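Local coordinates for protein aryl acylamidase (bacterium CSBL00001, PDB 4YJ6) that probably hydrolyses the amide bond of N-acylated aryl amines, as a member of the amidase signature family, at residues V112-T115 with Y116-K119. Sequence-based numbering, arbitrary orientation.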
ATOM      1  N   VAL A 112       9.685  19.122   7.859  1.00 19.92           N
ATOM      2  CA  VAL A 112       9.233  17.772   8.258  1.00 16.69           C
ATOM      3  C   VAL A 112       8.594  17.035   7.053  1.00 17.14           C
ATOM      4  O   VAL A 112       7.634  17.523   6.449  1.00 15.23           O
ATOM      5  CB  VAL A 112       8.207  17.879   9.411  1.00 16.11           C
ATOM      6  CG1 VAL A 112       7.747  16.489   9.907  1.00 20.29           C
ATOM      7  CG2 VAL A 112       8.806  18.699  10.607  1.00 20.49           C
ATOM      8  N   TRP A 113       9.127  15.852   6.727  1.00 15.47           N
ATOM      9  CA  TRP A 113       8.687  15.130   5.520  1.00 16.09           C
ATOM     10  C   TRP A 113       8.452  13.672   5.799  1.00 18.08           C
ATOM     11  O   TRP A 113       9.212  13.053   6.540  1.00 18.07           O
ATOM     12  CB  TRP A 113       9.754  15.176   4.435  1.00 16.43           C
ATOM     13  CG  TRP A 113       9.987  16.521   3.828  1.00 17.63           C
ATOM     14  CD1 TRP A 113      10.699  17.564   4.364  1.00 19.58           C
ATOM     15  CD2 TRP A 113       9.527  16.963   2.541  1.00 16.34           C
ATOM     16  NE1 TRP A 113      10.700  18.631   3.482  1.00 19.26           N
ATOM     17  CE2 TRP A 113      10.008  18.282   2.354  1.00 19.44           C
ATOM     18  CE3 TRP A 113       8.790  16.358   1.513  1.00 17.29           C
ATOM     19  CZ2 TRP A 113       9.748  19.009   1.198  1.00 21.44           C
ATOM     20  CZ3 TRP A 113       8.548  17.073   0.360  1.00 21.44           C
ATOM     21  CH2 TRP A 113       9.009  18.400   0.218  1.00 21.53           C
ATOM     22  N   SER A 114       7.424  13.103   5.172  1.00 13.37           N
ATOM     23  CA  SER A 114       7.330  11.640   5.109  1.00 14.04           C
ATOM     24  C   SER A 114       8.060  11.183   3.843  1.00 12.49           C
ATOM     25  O   SER A 114       8.372  11.989   2.967  1.00 12.15           O
ATOM     26  CB  SER A 114       5.891  11.177   5.181  1.00 14.71           C
ATOM     27  OG  SER A 114       5.103  11.814   4.228  1.00 16.05           O
ATOM     28  N   THR A 115       8.361   9.889   3.745  1.00 10.73           N
ATOM     29  CA  THR A 115       9.387   9.453   2.782  1.00  9.12           C
ATOM     30  C   THR A 115       8.959   9.576   1.338  1.00 10.37           C
ATOM     31  O   THR A 115       9.731  10.033   0.500  1.00  9.26           O
ATOM     32  CB  THR A 115       9.752   8.003   3.061  1.00 10.40           C
ATOM     33  OG1 THR A 115      10.246   7.941   4.406  1.00 12.77           O
ATOM     34  CG2 THR A 115      10.835   7.521   2.041  1.00 11.65           C
ATOM     35  N   TYR A 116       7.754   9.138   1.015  1.00 10.77           N
ATOM     36  CA  TYR A 116       7.349   9.133  -0.396  1.00 11.17           C
ATOM     37  C   TYR A 116       7.416  10.556  -1.046  1.00 12.85           C
ATOM     38  O   TYR A 116       8.058  10.702  -2.057  1.00 11.68           O
ATOM     39  CB  TYR A 116       5.970   8.494  -0.537  1.00 12.46           C
ATOM     40  CG  TYR A 116       5.545   8.289  -1.951  1.00 11.36           C
ATOM     41  CD1 TYR A 116       5.894   7.105  -2.621  1.00 11.54           C
ATOM     42  CD2 TYR A 116       4.746   9.226  -2.602  1.00  9.66           C
ATOM     43  CE1 TYR A 116       5.507   6.882  -3.910  1.00 11.28           C
ATOM     44  CE2 TYR A 116       4.331   8.995  -3.917  1.00 10.90           C
ATOM     45  CZ  TYR A 116       4.714   7.812  -4.545  1.00 11.16           C
ATOM     46  OH  TYR A 116       4.323   7.554  -5.830  1.00 10.73           O
ATOM     47  N   PRO A 117       6.756  11.581  -0.462  1.00 11.35           N
ATOM     48  CA  PRO A 117       6.835  12.908  -1.119  1.00 10.17           C
ATOM     49  C   PRO A 117       8.273  13.451  -1.212  1.00 11.83           C
ATOM     50  O   PRO A 117       8.651  14.023  -2.233  1.00 12.57           O
ATOM     51  CB  PRO A 117       5.936  13.793  -0.245  1.00 12.75           C
ATOM     52  CG  PRO A 117       5.901  13.134   1.132  1.00 10.68           C
ATOM     53  CD  PRO A 117       5.887  11.604   0.743  1.00 11.17           C
ATOM     54  N   LEU A 118       9.070  13.222  -0.169  1.00 10.85           N
ATOM     55  CA  LEU A 118      10.439  13.717  -0.133  1.00 11.17           C
ATOM     56  C   LEU A 118      11.239  13.074  -1.260  1.00 13.58           C
ATOM     57  O   LEU A 118      11.839  13.775  -2.087  1.00 13.42           O
ATOM     58  CB  LEU A 118      11.082  13.386   1.216  1.00 11.38           C
ATOM     59  CG  LEU A 118      12.563  13.771   1.294  1.00 15.00           C
ATOM     60  CD1 LEU A 118      12.716  15.294   1.256  1.00 17.58           C
ATOM     61  CD2 LEU A 118      13.194  13.193   2.542  1.00 20.49           C
ATOM     62  N   LYS A 119      11.269  11.740  -1.301  1.00 11.25           N
ATOM     63  CA  LYS A 119      12.189  11.088  -2.232  1.00  9.73           C
ATOM     64  C   LYS A 119      11.680  11.116  -3.660  1.00 11.34           C
ATOM     65  O   LYS A 119      12.472  11.257  -4.607  1.00 11.03           O
ATOM     66  CB  LYS A 119      12.485   9.664  -1.752  1.00 11.02           C
ATOM     67  CG  LYS A 119      13.214   9.738  -0.388  1.00 12.59           C
ATOM     68  CD  LYS A 119      13.953   8.478  -0.089  1.00 15.64           C
ATOM     69  CE  LYS A 119      15.262   8.404  -0.845  1.00 15.70           C
ATOM     70  NZ  LYS A 119      15.860   7.062  -0.596  1.00 15.99           N
TER
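The indole of W113 lies against L118 where a loop turns into the first turn of helix 115-122, W113 holding the position just before the N-cap residue S114. The two side chains cross at roughly a right angle. CD1 of L118 sits over one face of the indole in a CH-pi contact, 4.0 Å from the centroid of the five-membered ring and 18° off its normal. W113 CE3 comes within 3.5 Å of L118 CA. W113 owes this placement to a chi1 of -69°, which sets CG beside its own backbone N and swings the flat ring against the helix; P117 CB, 4.2 Å from W113 CE3, adds a second apolar touch. With an alanine here, L118 CD1 would probably lose the aromatic face it rests on, and P117 CB its apolar neighbour. Proline suits P117, since a first-turn residue needs no amide hydrogen for the helix ladder. S114 makes no capping bond with its side chain; its OG is instead hydrogen-bonded to A89 N. The backbone N-H groups of T115 and Y116 are taken up by the two carboxylate oxygens of E224, T115 N by OE2 and Y116 N by OE1. T115 and K119 run side by side, T115 CG2 3.9 Å from K119 CD, before the lysine amine reaches the carbonyl of L241. In the backbone, K119 N donates to T115 O at 2.9 Å, with an N-H...O angle of 173°.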